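Side-chain contacts in aspartate carbamoyltransferase (Leishmania major, PDB 7K46), which probably catalyses transfer of the carbamoyl group from carbamoyl phosphate to L-aspartate, giving carbamoyl aspartate and phosphate for pyrimidine synthesis: residues F21-A24 with D25-L29; P142-A145 with L146-L150; L180-L183 with A184-A188; A134-G137 with A138-P142; L289-V292 with D293-T297. All blocks are in the same frame, centred on the assembly; numbering follows the deposited sequence.

Contact 1 (F21-A24 with D25-L29); sequences FSRA and DIDAL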
loop_
_atom_site.group_PDB
_atom_site.type_symbol
_atom_site.label_atom_id
_atom_site.label_comp_id
_atom_site.label_asym_id
_atom_site.label_seq_id
_atom_site.Cartn_x
_atom_site.Cartn_y
_atom_site.Cartn_z
ATOM N N PHE A 21 10.771 -1.359 -29.606
ATOM C CA PHE A 21 10.092 -2.550 -30.105
ATOM C C PHE A 21 9.963 -2.545 -31.626
ATOM O O PHE A 21 9.741 -1.497 -32.237
ATOM C CB PHE A 21 8.707 -2.657 -29.479
ATOM C CG PHE A 21 8.747 -2.774 -27.981
ATOM C CD1 PHE A 21 9.385 -3.853 -27.377
ATOM C CD2 PHE A 21 8.176 -1.801 -27.181
ATOM C CE1 PHE A 21 9.434 -3.971 -25.982
ATOM C CE2 PHE A 21 8.215 -1.912 -25.784
ATOM C CZ PHE A 21 8.844 -2.995 -25.192
ATOM N N SER A 22 10.083 -3.730 -32.227
ATOM C CA SER A 22 9.766 -3.910 -33.637
ATOM C C SER A 22 8.259 -4.072 -33.818
ATOM O O SER A 22 7.519 -4.299 -32.862
ATOM C CB SER A 22 10.477 -5.137 -34.194
ATOM O OG SER A 22 10.006 -6.296 -33.536
ATOM N N ARG A 23 7.803 -3.977 -35.074
ATOM C CA ARG A 23 6.400 -4.277 -35.355
ATOM C C ARG A 23 6.058 -5.700 -34.917
ATOM O O ARG A 23 4.992 -5.938 -34.336
ATOM C CB ARG A 23 6.099 -4.066 -36.842
ATOM C CG ARG A 23 4.757 -4.624 -37.307
ATOM C CD ARG A 23 3.567 -3.948 -36.620
ATOM N NE ARG A 23 2.297 -4.495 -37.097
ATOM C CZ ARG A 23 1.630 -4.050 -38.154
ATOM N NH1 ARG A 23 2.049 -3.005 -38.851
ATOM N NH2 ARG A 23 0.518 -4.675 -38.530
ATOM N N ALA A 24 6.982 -6.647 -35.135
ATOM C CA ALA A 24 6.761 -8.023 -34.693
ATOM C C ALA A 24 6.593 -8.110 -33.180
ATOM O O ALA A 24 5.732 -8.858 -32.697
ATOM C CB ALA A 24 7.906 -8.928 -35.156
ATOM N N ASP A 25 7.414 -7.369 -32.416
ATOM C CA ASP A 25 7.252 -7.313 -30.958
ATOM C C ASP A 25 5.865 -6.805 -30.584
ATOM O O ASP A 25 5.219 -7.321 -29.662
ATOM C CB ASP A 25 8.285 -6.382 -30.309
ATOM C CG ASP A 25 9.727 -6.869 -30.412
ATOM O OD1 ASP A 25 9.996 -8.098 -30.441
ATOM O OD2 ASP A 25 10.609 -5.974 -30.419
ATOM N N ILE A 26 5.421 -5.742 -31.253
ATOM C CA ILE A 26 4.127 -5.144 -30.940
ATOM C C ILE A 26 2.999 -6.115 -31.264
ATOM O O ILE A 26 2.075 -6.305 -30.456
ATOM C CB ILE A 26 3.969 -3.805 -31.684
ATOM C CG1 ILE A 26 5.017 -2.799 -31.176
ATOM C CG2 ILE A 26 2.546 -3.254 -31.524
ATOM C CD1 ILE A 26 5.103 -1.527 -32.009
ATOM N N ASP A 27 3.057 -6.745 -32.446
ATOM C CA ASP A 27 2.091 -7.789 -32.795
ATOM C C ASP A 27 2.029 -8.852 -31.706
ATOM O O ASP A 27 0.946 -9.287 -31.296
ATOM C CB ASP A 27 2.459 -8.472 -34.122
ATOM C CG ASP A 27 2.345 -7.561 -35.333
ATOM O OD1 ASP A 27 1.627 -6.547 -35.280
ATOM O OD2 ASP A 27 2.975 -7.895 -36.361
ATOM N N ALA A 28 3.199 -9.299 -31.243
ATOM C CA ALA A 28 3.243 -10.379 -30.264
ATOM C C ALA A 28 2.686 -9.923 -28.924
ATOM O O ALA A 28 1.976 -10.681 -28.252
ATOM C CB ALA A 28 4.676 -10.889 -30.112
ATOM N N LEU A 29 2.992 -8.685 -28.517
ATOM C CA LEU A 29 2.447 -8.166 -27.265
ATOM C C LEU A 29 0.937 -7.992 -27.356
ATOM O O LEU A 29 0.210 -8.245 -26.383
ATOM C CB LEU A 29 3.121 -6.840 -26.902
ATOM C CG LEU A 29 4.551 -6.889 -26.367
ATOM C CD1 LEU A 29 5.183 -5.497 -26.320
ATOM C CD2 LEU A 29 4.582 -7.519 -24.964
HETATM O O HOH W 1 -0.861 -7.256 -37.508
#
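Ile26 N donates to Ser22 O at 3.0 Å, and Asp27 N to Arg23 O and Ala28 N to Ala24 O carry the same spacing on into the first turn of helix 23-41. Ser22 is the N-cap: its OG, standing between the backbone N and the carbonyl carbon (chi1 63°), takes the N-H of Asp25 at 3.0 Å. In return, Asp25 OD2 accepts from Ser22 N at 2.9 Å, the donor lying above the carboxylate plane; OD1 is engaged by Ser9. Phe21 CB rests on Asp25 CB at 3.8 Å, with OD2 at the edge of the ring and the two flat groups nearly perpendicular. Next to the cap, Arg23 bends at chi2 toward Asp27, one turn on, and its NE meets Asp27 OD1 on the syn side at 2.8 Å in a salt bridge; OD1 lies in the guanidinium plane, although the two groups stand nearly at right angles. Arg23 is long enough to serve others too, Asn186 O through NH1 and Asp160 through NH2. Two aspartates near the amino end of a helix would also be favoured by its dipole. The reciprocal Ser22-Asp25 pair is a capping box, which fixes where the helix begins.

Contact 2 (P142-A145 with L146-L150); sequences PTQA and LLDIL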
loop_
_atom_site.group_PDB
_atom_site.type_symbol
_atom_site.label_atom_id
_atom_site.label_comp_id
_atom_site.label_asym_id
_atom_site.label_seq_id
_atom_site.Cartn_x
_atom_site.Cartn_y
_atom_site.Cartn_z
ATOM N N PRO A 142 5.935 4.406 -22.570
ATOM C CA PRO A 142 5.820 3.263 -23.489
ATOM C C PRO A 142 4.559 2.446 -23.301
ATOM O O PRO A 142 4.004 1.979 -24.302
ATOM C CB PRO A 142 7.090 2.440 -23.190
ATOM C CG PRO A 142 7.605 2.958 -21.858
ATOM C CD PRO A 142 7.242 4.416 -21.889
ATOM N N THR A 143 4.074 2.266 -22.059
ATOM C CA THR A 143 2.877 1.446 -21.896
ATOM C C THR A 143 1.610 2.199 -22.298
ATOM O O THR A 143 0.644 1.561 -22.723
ATOM C CB THR A 143 2.760 0.890 -20.468
ATOM O OG1 THR A 143 2.617 1.951 -19.520
ATOM C CG2 THR A 143 3.981 0.054 -20.111
ATOM N N GLN A 144 1.599 3.536 -22.224
ATOM C CA GLN A 144 0.474 4.284 -22.798
ATOM C C GLN A 144 0.437 4.136 -24.319
ATOM O O GLN A 144 -0.617 3.862 -24.901
ATOM C CB GLN A 144 0.544 5.765 -22.409
ATOM C CG GLN A 144 -0.676 6.567 -22.896
ATOM C CD GLN A 144 -1.910 6.287 -22.047
ATOM O OE1 GLN A 144 -1.857 6.416 -20.830
ATOM N NE2 GLN A 144 -3.015 5.887 -22.683
ATOM N N ALA A 145 1.578 4.337 -24.988
ATOM C CA ALA A 145 1.619 4.137 -26.437
ATOM C C ALA A 145 1.143 2.737 -26.817
ATOM O O ALA A 145 0.330 2.568 -27.732
ATOM C CB ALA A 145 3.038 4.369 -26.965
ATOM N N LEU A 146 1.646 1.718 -26.119
ATOM C CA LEU A 146 1.318 0.342 -26.473
ATOM C C LEU A 146 -0.139 0.013 -26.159
ATOM O O LEU A 146 -0.800 -0.689 -26.933
ATOM C CB LEU A 146 2.258 -0.617 -25.745
ATOM C CG LEU A 146 3.667 -0.573 -26.340
ATOM C CD1 LEU A 146 4.624 -1.297 -25.407
ATOM C CD2 LEU A 146 3.680 -1.207 -27.717
ATOM N N LEU A 147 -0.664 0.503 -25.036
ATOM C CA LEU A 147 -2.083 0.275 -24.769
ATOM C C LEU A 147 -2.974 1.025 -25.757
ATOM O O LEU A 147 -4.066 0.543 -26.085
ATOM C CB LEU A 147 -2.437 0.658 -23.321
ATOM C CG LEU A 147 -2.731 2.101 -22.907
ATOM C CD1 LEU A 147 -4.205 2.463 -23.135
ATOM C CD2 LEU A 147 -2.374 2.289 -21.422
ATOM N N ASP A 148 -2.547 2.207 -26.222
ATOM C CA ASP A 148 -3.322 2.907 -27.245
ATOM C C ASP A 148 -3.387 2.083 -28.525
ATOM O O ASP A 148 -4.447 1.972 -29.157
ATOM C CB ASP A 148 -2.711 4.285 -27.538
ATOM C CG ASP A 148 -2.856 5.274 -26.374
ATOM O OD1 ASP A 148 -3.634 5.018 -25.423
ATOM O OD2 ASP A 148 -2.169 6.321 -26.419
ATOM N N ILE A 149 -2.257 1.495 -28.924
ATOM C CA ILE A 149 -2.234 0.658 -30.125
ATOM C C ILE A 149 -3.117 -0.567 -29.938
ATOM O O ILE A 149 -3.882 -0.945 -30.834
ATOM C CB ILE A 149 -0.791 0.252 -30.469
ATOM C CG1 ILE A 149 0.011 1.469 -30.924
ATOM C CG2 ILE A 149 -0.773 -0.839 -31.527
ATOM C CD1 ILE A 149 1.458 1.128 -31.143
ATOM N N LEU A 150 -3.003 -1.222 -28.777
ATOM C CA LEU A 150 -3.857 -2.377 -28.489
ATOM C C LEU A 150 -5.336 -2.013 -28.572
ATOM O O LEU A 150 -6.140 -2.780 -29.120
ATOM C CB LEU A 150 -3.533 -2.941 -27.107
ATOM C CG LEU A 150 -4.471 -4.036 -26.580
ATOM C CD1 LEU A 150 -4.527 -5.246 -27.533
ATOM C CD2 LEU A 150 -4.016 -4.458 -25.193
#
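The amide of Gln144 and the carboxylate of Asp148 meet with their planes 46° apart, one turn along helix 142-156. NE2 donates to OD1 at 2.9 Å; the acceptor lies close to the amide plane, whereas the N-H reaches OD1 on its syn side and somewhat out of the carboxylate plane. Leu147 CD2 lies over one face of the amide, 4.1 Å from Gln144 CD, and on that same side Leu147 CD1 stands off NE2 at 3.7 Å. This helix is one of those that in this family bridge the two domains, and its sides pack on helices 23-41, 174-186 and 309-326, which explains its many aliphatic residues. Gln144 reaches Asp148 because its chain starts anti to the backbone N (chi1 -175°) and then bends at chi2. A buried carboxylate needs several donors, and here Tyr239 binds OD2 while Gln310 shares OD1 with the glutamine, so its rotation is fixed from both ends. Thr143 is likewise engaged through OG1, by Arg318. Pro142 suits the first turn, where a residue without an N-H costs no helical bond; its O accepts from Leu146 N at 3.0 Å and is flanked by Leu146 CG at 3.3 Å. A turn later the pattern recurs: Ala145 O takes the N-H of Ile149, and Ile149 CG1 lies 3.4 Å from that same oxygen.

Contact 3 (L180-L183 with A184-A188); sequences LKLL and AHNFA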
loop_
_atom_site.group_PDB
_atom_site.type_symbol
_atom_site.label_atom_id
_atom_site.label_comp_id
_atom_site.label_asym_id
_atom_site.label_seq_id
_atom_site.Cartn_x
_atom_site.Cartn_y
_atom_site.Cartn_z
ATOM N N LEU A 180 2.646 9.480 -32.353
ATOM C CA LEU A 180 2.697 9.667 -33.801
ATOM C C LEU A 180 3.930 8.990 -34.400
ATOM O O LEU A 180 3.836 8.289 -35.416
ATOM C CB LEU A 180 2.679 11.156 -34.135
ATOM C CG LEU A 180 2.887 11.482 -35.612
ATOM C CD1 LEU A 180 1.787 10.832 -36.445
ATOM C CD2 LEU A 180 2.929 12.998 -35.838
ATOM N N LYS A 181 5.099 9.193 -33.786
ATOM C CA LYS A 181 6.314 8.562 -34.305
ATOM C C LYS A 181 6.163 7.048 -34.345
ATOM O O LYS A 181 6.522 6.402 -35.336
ATOM C CB LYS A 181 7.523 8.937 -33.452
ATOM C CG LYS A 181 7.945 10.394 -33.507
ATOM C CD LYS A 181 9.075 10.598 -32.510
ATOM C CE LYS A 181 9.450 12.045 -32.361
ATOM N NZ LYS A 181 10.591 12.173 -31.412
ATOM N N LEU A 182 5.613 6.467 -33.275
ATOM C CA LEU A 182 5.462 5.018 -33.205
ATOM C C LEU A 182 4.493 4.511 -34.267
ATOM O O LEU A 182 4.756 3.494 -34.923
ATOM C CB LEU A 182 4.985 4.623 -31.808
ATOM C CG LEU A 182 4.990 3.129 -31.512
ATOM C CD1 LEU A 182 6.425 2.652 -31.440
ATOM C CD2 LEU A 182 4.258 2.843 -30.214
ATOM N N LEU A 183 3.365 5.202 -34.443
ATOM C CA LEU A 183 2.368 4.761 -35.414
ATOM C C LEU A 183 2.923 4.836 -36.836
ATOM O O LEU A 183 2.782 3.891 -37.622
ATOM C CB LEU A 183 1.096 5.607 -35.285
ATOM C CG LEU A 183 0.220 5.402 -34.040
ATOM C CD1 LEU A 183 -0.944 6.392 -33.972
ATOM C CD2 LEU A 183 -0.306 3.975 -34.011
ATOM N N ALA A 184 3.564 5.960 -37.179
ATOM C CA ALA A 184 4.079 6.146 -38.534
ATOM C C ALA A 184 5.224 5.190 -38.839
ATOM O O ALA A 184 5.416 4.807 -39.996
ATOM C CB ALA A 184 4.543 7.590 -38.732
ATOM N N HIS A 185 6.001 4.812 -37.827
ATOM C CA HIS A 185 7.122 3.915 -38.065
ATOM C C HIS A 185 6.674 2.480 -38.282
ATOM O O HIS A 185 7.328 1.742 -39.029
ATOM C CB HIS A 185 8.107 3.954 -36.892
ATOM C CG HIS A 185 9.393 3.242 -37.172
ATOM N ND1 HIS A 185 10.261 3.642 -38.166
ATOM C CD2 HIS A 185 9.952 2.149 -36.601
ATOM C CE1 HIS A 185 11.305 2.830 -38.189
ATOM N NE2 HIS A 185 11.143 1.917 -37.247
ATOM N N ASN A 186 5.578 2.062 -37.645
ATOM C CA ASN A 186 5.256 0.645 -37.554
ATOM C C ASN A 186 3.996 0.222 -38.293
ATOM O O ASN A 186 3.782 -0.985 -38.454
ATOM C CB ASN A 186 5.116 0.230 -36.082
ATOM C CG ASN A 186 6.440 0.240 -35.346
ATOM O OD1 ASN A 186 7.322 -0.574 -35.630
ATOM N ND2 ASN A 186 6.584 1.158 -34.383
ATOM N N PHE A 187 3.165 1.153 -38.752
ATOM C CA PHE A 187 1.870 0.789 -39.298
ATOM C C PHE A 187 1.595 1.526 -40.601
ATOM O O PHE A 187 1.999 2.680 -40.790
ATOM C CB PHE A 187 0.753 1.068 -38.293
ATOM C CG PHE A 187 0.855 0.238 -37.045
ATOM C CD1 PHE A 187 0.252 -1.009 -36.976
ATOM C CD2 PHE A 187 1.563 0.698 -35.946
ATOM C CE1 PHE A 187 0.350 -1.787 -35.826
ATOM C CE2 PHE A 187 1.659 -0.070 -34.792
ATOM C CZ PHE A 187 1.056 -1.317 -34.739
ATOM N N ALA A 188 0.883 0.839 -41.493
ATOM C CA ALA A 188 0.511 1.388 -42.798
ATOM C C ALA A 188 -0.738 2.262 -42.655
ATOM O O ALA A 188 -1.828 1.944 -43.139
ATOM C CB ALA A 188 0.292 0.260 -43.796
#
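Ala184 N donates to Leu180 O at 2.9 Å and His185 N to Lys181 O, but at Asn186 the helical pattern frays into two weak bonds, from its N to Leu182 O and to Leu183 O, before Phe187 N reaches Leu183 O at 3.0 Å. The side chain of Asn186 makes good what the backbone loses. With CG anti to its own carbonyl carbon (chi1 -70°), it folds back, and ND2 donates to Leu182 O at 3.0 Å, the oxygen lying tilted from the amide plane. Leu182 crosses this amide at a slant, its CD1 3.3 Å from ND2. Phe187, the first residue to leave helical angles, turns a ring edge to Leu183 O and touches one methyl of Leu183, CD2 to CD2 4.2 Å; both pack on Ile149, a task suited to large apolar groups. The His185 ring leads away from this turn, and its ND1 bonds Asp213. These residues close the helix of the beta-alpha-beta unit formed by strand 163-167, helix 174-186 and strand 191-195. Chemically, the backbone donor to Leu182 O is weak near the helix end, and the short Asn186 amide supplements it; Asn186 O receives Arg23, whose charge would probably be welcome at the negative end of the dipole.

Contact 4 (A134-G137 with A138-P142); sequences AGNG and AGEHP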
loop_
_atom_site.group_PDB
_atom_site.type_symbol
_atom_site.label_atom_id
_atom_site.label_comp_id
_atom_site.label_asym_id
_atom_site.label_seq_id
_atom_site.Cartn_x
_atom_site.Cartn_y
_atom_site.Cartn_z
ATOM N N ALA A 134 7.235 4.516 -16.515
ATOM C CA ALA A 134 5.807 4.790 -16.399
ATOM C C ALA A 134 5.411 6.172 -16.925
ATOM O O ALA A 134 4.269 6.599 -16.716
ATOM C CB ALA A 134 5.369 4.640 -14.938
ATOM N N GLY A 135 6.316 6.874 -17.605
ATOM C CA GLY A 135 5.984 8.157 -18.206
ATOM C C GLY A 135 6.914 9.259 -17.741
ATOM O O GLY A 135 7.252 9.311 -16.556
ATOM N N ASN A 136 7.353 10.144 -18.643
ATOM C CA ASN A 136 8.143 11.296 -18.218
ATOM C C ASN A 136 7.797 12.500 -19.092
ATOM O O ASN A 136 6.983 12.412 -20.023
ATOM C CB ASN A 136 9.650 10.976 -18.210
ATOM C CG ASN A 136 10.209 10.604 -19.585
ATOM O OD1 ASN A 136 9.744 11.077 -20.626
ATOM N ND2 ASN A 136 11.250 9.769 -19.580
ATOM N N GLY A 137 8.407 13.641 -18.759
ATOM C CA GLY A 137 8.134 14.900 -19.434
ATOM C C GLY A 137 8.719 15.008 -20.827
ATOM O O GLY A 137 8.383 15.955 -21.545
ATOM N N ALA A 138 9.591 14.078 -21.216
ATOM C CA ALA A 138 10.056 13.998 -22.598
ATOM C C ALA A 138 9.061 13.285 -23.508
ATOM O O ALA A 138 9.317 13.158 -24.712
ATOM C CB ALA A 138 11.410 13.290 -22.656
ATOM N N GLY A 139 7.935 12.824 -22.973
ATOM C CA GLY A 139 6.933 12.165 -23.782
ATOM C C GLY A 139 7.130 10.677 -23.961
ATOM O O GLY A 139 6.411 10.066 -24.760
ATOM N N GLU A 140 8.081 10.071 -23.249
ATOM C CA GLU A 140 8.272 8.625 -23.316
ATOM C C GLU A 140 7.381 7.967 -22.269
ATOM O O GLU A 140 7.641 8.048 -21.060
ATOM C CB GLU A 140 9.743 8.259 -23.142
ATOM C CG GLU A 140 10.636 8.816 -24.267
ATOM C CD GLU A 140 10.375 8.177 -25.634
ATOM O OE1 GLU A 140 9.699 7.125 -25.701
ATOM O OE2 GLU A 140 10.856 8.735 -26.646
ATOM N N HIS A 141 6.319 7.327 -22.741
ATOM C CA HIS A 141 5.323 6.678 -21.889
ATOM C C HIS A 141 4.995 5.364 -22.587
ATOM O O HIS A 141 3.931 5.215 -23.198
ATOM C CB HIS A 141 4.101 7.587 -21.723
ATOM C CG HIS A 141 3.158 7.199 -20.620
ATOM N ND1 HIS A 141 3.142 5.949 -20.039
ATOM C CD2 HIS A 141 2.167 7.905 -20.017
ATOM C CE1 HIS A 141 2.197 5.905 -19.113
ATOM N NE2 HIS A 141 1.588 7.080 -19.082
ATOM N N PRO A 142 5.935 4.406 -22.570
ATOM C CA PRO A 142 5.820 3.263 -23.489
ATOM C C PRO A 142 4.559 2.446 -23.301
ATOM O O PRO A 142 4.004 1.979 -24.302
ATOM C CB PRO A 142 7.090 2.440 -23.190
ATOM C CG PRO A 142 7.605 2.958 -21.858
ATOM C CD PRO A 142 7.242 4.416 -21.889
#
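His141 folds back over Gly135, its CB 4.0 Å from Gly135 CA. At CG the same CA is 3.8 Å away, and it lies over the face of the imidazole in a CH-pi contact. Farther out, Ala134 O sits above that same face near the rim, 3.2 Å from His141 CE1 and equally far from ND1 and NE2. The ring takes this course because a chi1 of -166° swings CG away from the amide nitrogen, next to the carbonyl carbon. Glycine suits position 135: its backbone angles and the nearby ring leave no place for a side chain. Gly135 CA also approaches Glu140 O at 3.3 Å, a CA-H...O contact. On the other half of the loop Asn136 opens a type I turn that Gly139 N closes on Asn136 O. OD1 of Asn136 accepts from Glu140 N at 3.3 Å, the donor above the amide plane, and more weakly from Ala138 N, so one small side chain braces the whole turn. Gly139, the last residue of the turn, has a positive phi, which suits glycine, while Glu140 sends OE1 to Ser17, and Arg113 binds Ala134 O. His141 is itself the N-cap position of helix 142-156. It begins the His-Pro-Thr-Gln sequence characteristic of carbamoyltransferases, which in relatives lines the carbamoyl phosphate site, as this loop after strand 131-133 probably does here.

Contact 5 (L289-V292 with D293-T297); sequences LPRV and DELST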
loop_
_atom_site.group_PDB
_atom_site.type_symbol
_atom_site.label_atom_id
_atom_site.label_comp_id
_atom_site.label_asym_id
_atom_site.label_seq_id
_atom_site.Cartn_x
_atom_site.Cartn_y
_atom_site.Cartn_z
ATOM N N LEU A 289 -6.741 10.087 -20.788
ATOM C CA LEU A 289 -7.346 10.507 -19.524
ATOM C C LEU A 289 -6.271 11.030 -18.567
ATOM O O LEU A 289 -5.108 10.632 -18.669
ATOM C CB LEU A 289 -8.150 9.359 -18.892
ATOM C CG LEU A 289 -9.372 8.928 -19.713
ATOM C CD1 LEU A 289 -10.128 7.787 -19.043
ATOM C CD2 LEU A 289 -10.318 10.115 -19.954
ATOM N N PRO A 290 -6.609 11.941 -17.634
ATOM C CA PRO A 290 -7.941 12.495 -17.365
ATOM C C PRO A 290 -8.423 13.485 -18.416
ATOM O O PRO A 290 -7.618 14.085 -19.127
ATOM C CB PRO A 290 -7.752 13.206 -16.015
ATOM C CG PRO A 290 -6.320 13.609 -16.027
ATOM C CD PRO A 290 -5.594 12.499 -16.720
ATOM N N ARG A 291 -9.738 13.644 -18.499
ATOM C CA ARG A 291 -10.381 14.637 -19.345
ATOM C C ARG A 291 -10.982 15.741 -18.485
ATOM O O ARG A 291 -11.286 15.542 -17.305
ATOM C CB ARG A 291 -11.496 13.998 -20.182
ATOM C CG ARG A 291 -12.597 13.394 -19.306
ATOM C CD ARG A 291 -13.875 13.096 -20.076
ATOM N NE ARG A 291 -14.782 12.291 -19.262
ATOM C CZ ARG A 291 -15.936 11.794 -19.690
ATOM N NH1 ARG A 291 -16.400 12.064 -20.901
ATOM N NH2 ARG A 291 -16.629 10.988 -18.891
ATOM N N VAL A 292 -11.168 16.911 -19.092
ATOM C CA VAL A 292 -11.982 17.939 -18.461
ATOM C C VAL A 292 -13.291 17.986 -19.236
ATOM O O VAL A 292 -14.121 17.077 -19.123
ATOM C CB VAL A 292 -11.274 19.309 -18.421
ATOM C CG1 VAL A 292 -12.045 20.286 -17.539
ATOM C CG2 VAL A 292 -9.857 19.156 -17.902
ATOM N N ASP A 293 -13.471 19.014 -20.063
ATOM C CA ASP A 293 -14.701 19.221 -20.813
ATOM C C ASP A 293 -14.556 18.931 -22.301
ATOM O O ASP A 293 -15.540 19.060 -23.037
ATOM C CB ASP A 293 -15.193 20.663 -20.616
ATOM C CG ASP A 293 -14.058 21.693 -20.664
ATOM O OD1 ASP A 293 -12.923 21.356 -21.084
ATOM O OD2 ASP A 293 -14.308 22.855 -20.265
ATOM N N GLU A 294 -13.356 18.568 -22.768
ATOM C CA GLU A 294 -13.108 18.386 -24.196
ATOM C C GLU A 294 -13.751 17.120 -24.741
ATOM O O GLU A 294 -13.738 16.899 -25.962
ATOM C CB GLU A 294 -11.595 18.371 -24.467
ATOM C CG GLU A 294 -10.859 17.137 -23.929
ATOM C CD GLU A 294 -10.497 17.243 -22.451
ATOM O OE1 GLU A 294 -10.987 18.167 -21.758
ATOM O OE2 GLU A 294 -9.710 16.392 -21.979
ATOM N N LEU A 295 -14.293 16.291 -23.858
ATOM C CA LEU A 295 -14.974 15.060 -24.230
ATOM C C LEU A 295 -16.248 15.003 -23.399
ATOM O O LEU A 295 -16.183 14.761 -22.191
ATOM C CB LEU A 295 -14.062 13.861 -23.963
ATOM C CG LEU A 295 -14.463 12.428 -24.253
ATOM C CD1 LEU A 295 -14.889 12.287 -25.684
ATOM C CD2 LEU A 295 -13.250 11.543 -23.964
ATOM N N SER A 296 -17.395 15.254 -24.028
ATOM C CA SER A 296 -18.635 15.378 -23.265
ATOM C C SER A 296 -19.079 14.041 -22.679
ATOM O O SER A 296 -18.877 12.974 -23.268
ATOM C CB SER A 296 -19.756 15.945 -24.137
ATOM O OG SER A 296 -20.975 15.977 -23.415
ATOM N N THR A 297 -19.701 14.106 -21.496
ATOM C CA THR A 297 -20.334 12.908 -20.956
ATOM C C THR A 297 -21.521 12.453 -21.797
ATOM O O THR A 297 -21.990 11.324 -21.609
ATOM C CB THR A 297 -20.807 13.139 -19.523
ATOM O OG1 THR A 297 -21.750 14.213 -19.513
ATOM C CG2 THR A 297 -19.639 13.482 -18.615
HETATM O O HOH W 2 -16.708 15.802 -19.743
#
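Val292 N is gripped by both carboxylate oxygens of Glu294: OE1 accepts at 3.0 Å on its syn side, and OE2, at 3.3 Å, adds a weak second bond. Glu294 can turn back on the chain because a chi1 of 69° tucks CG in over its own backbone and the chain bends again at chi2. OE2 is further held by His287 NE2, so the carboxylate ties together three points of the loop, a span that glutamate's length allows. Arg291 reaches in another direction with an extended chain. Its NH1 donates to Leu295 O at 3.0 Å from well above the carbonyl plane, while Thr297 CG2 lies over one guanidinium face, 3.9 Å from NH2. A water joins Leu295 O to Val292 O, closing the bend. The charge of Arg291 is met by Asp300 through NH2 and by Asp98 of the second subunit through NE, making it a subunit link as well. The peptide before Pro290 is cis, in the His-Pro-Leu-Pro-Arg sequence of this family. The loop runs from strand 284-286 toward helix 309-326; Glu294 and Ser296 bond through their backbones to Ile271, and Leu289 and Pro290 lie against Arg64 of helix 63-74.

In the fold
Contacts 1, 2 and 3 form one packed cluster, their centres 12 Å apart in each pairing. Phe21 CE2 lies 3.7 Å from Leu146 CD1, joining contacts 1 and 2, while Ile149 CD1 meets Leu182 CD2 at 3.4 Å between contacts 2 and 3. The joint between contacts 1 and 3, across the two domains, is the 2.7 Å approach of Arg23 NH1 to Asn186 O. Contact 4 runs directly into contact 2 through shared Pro142; its loop and the start of that helix probably border the carbamoyl phosphate site. Contact 5 approaches from the other domain, nearest atoms about 6 Å from contact 2 and about 8 Å from contact 4, so its loop probably faces them across the interdomain cleft.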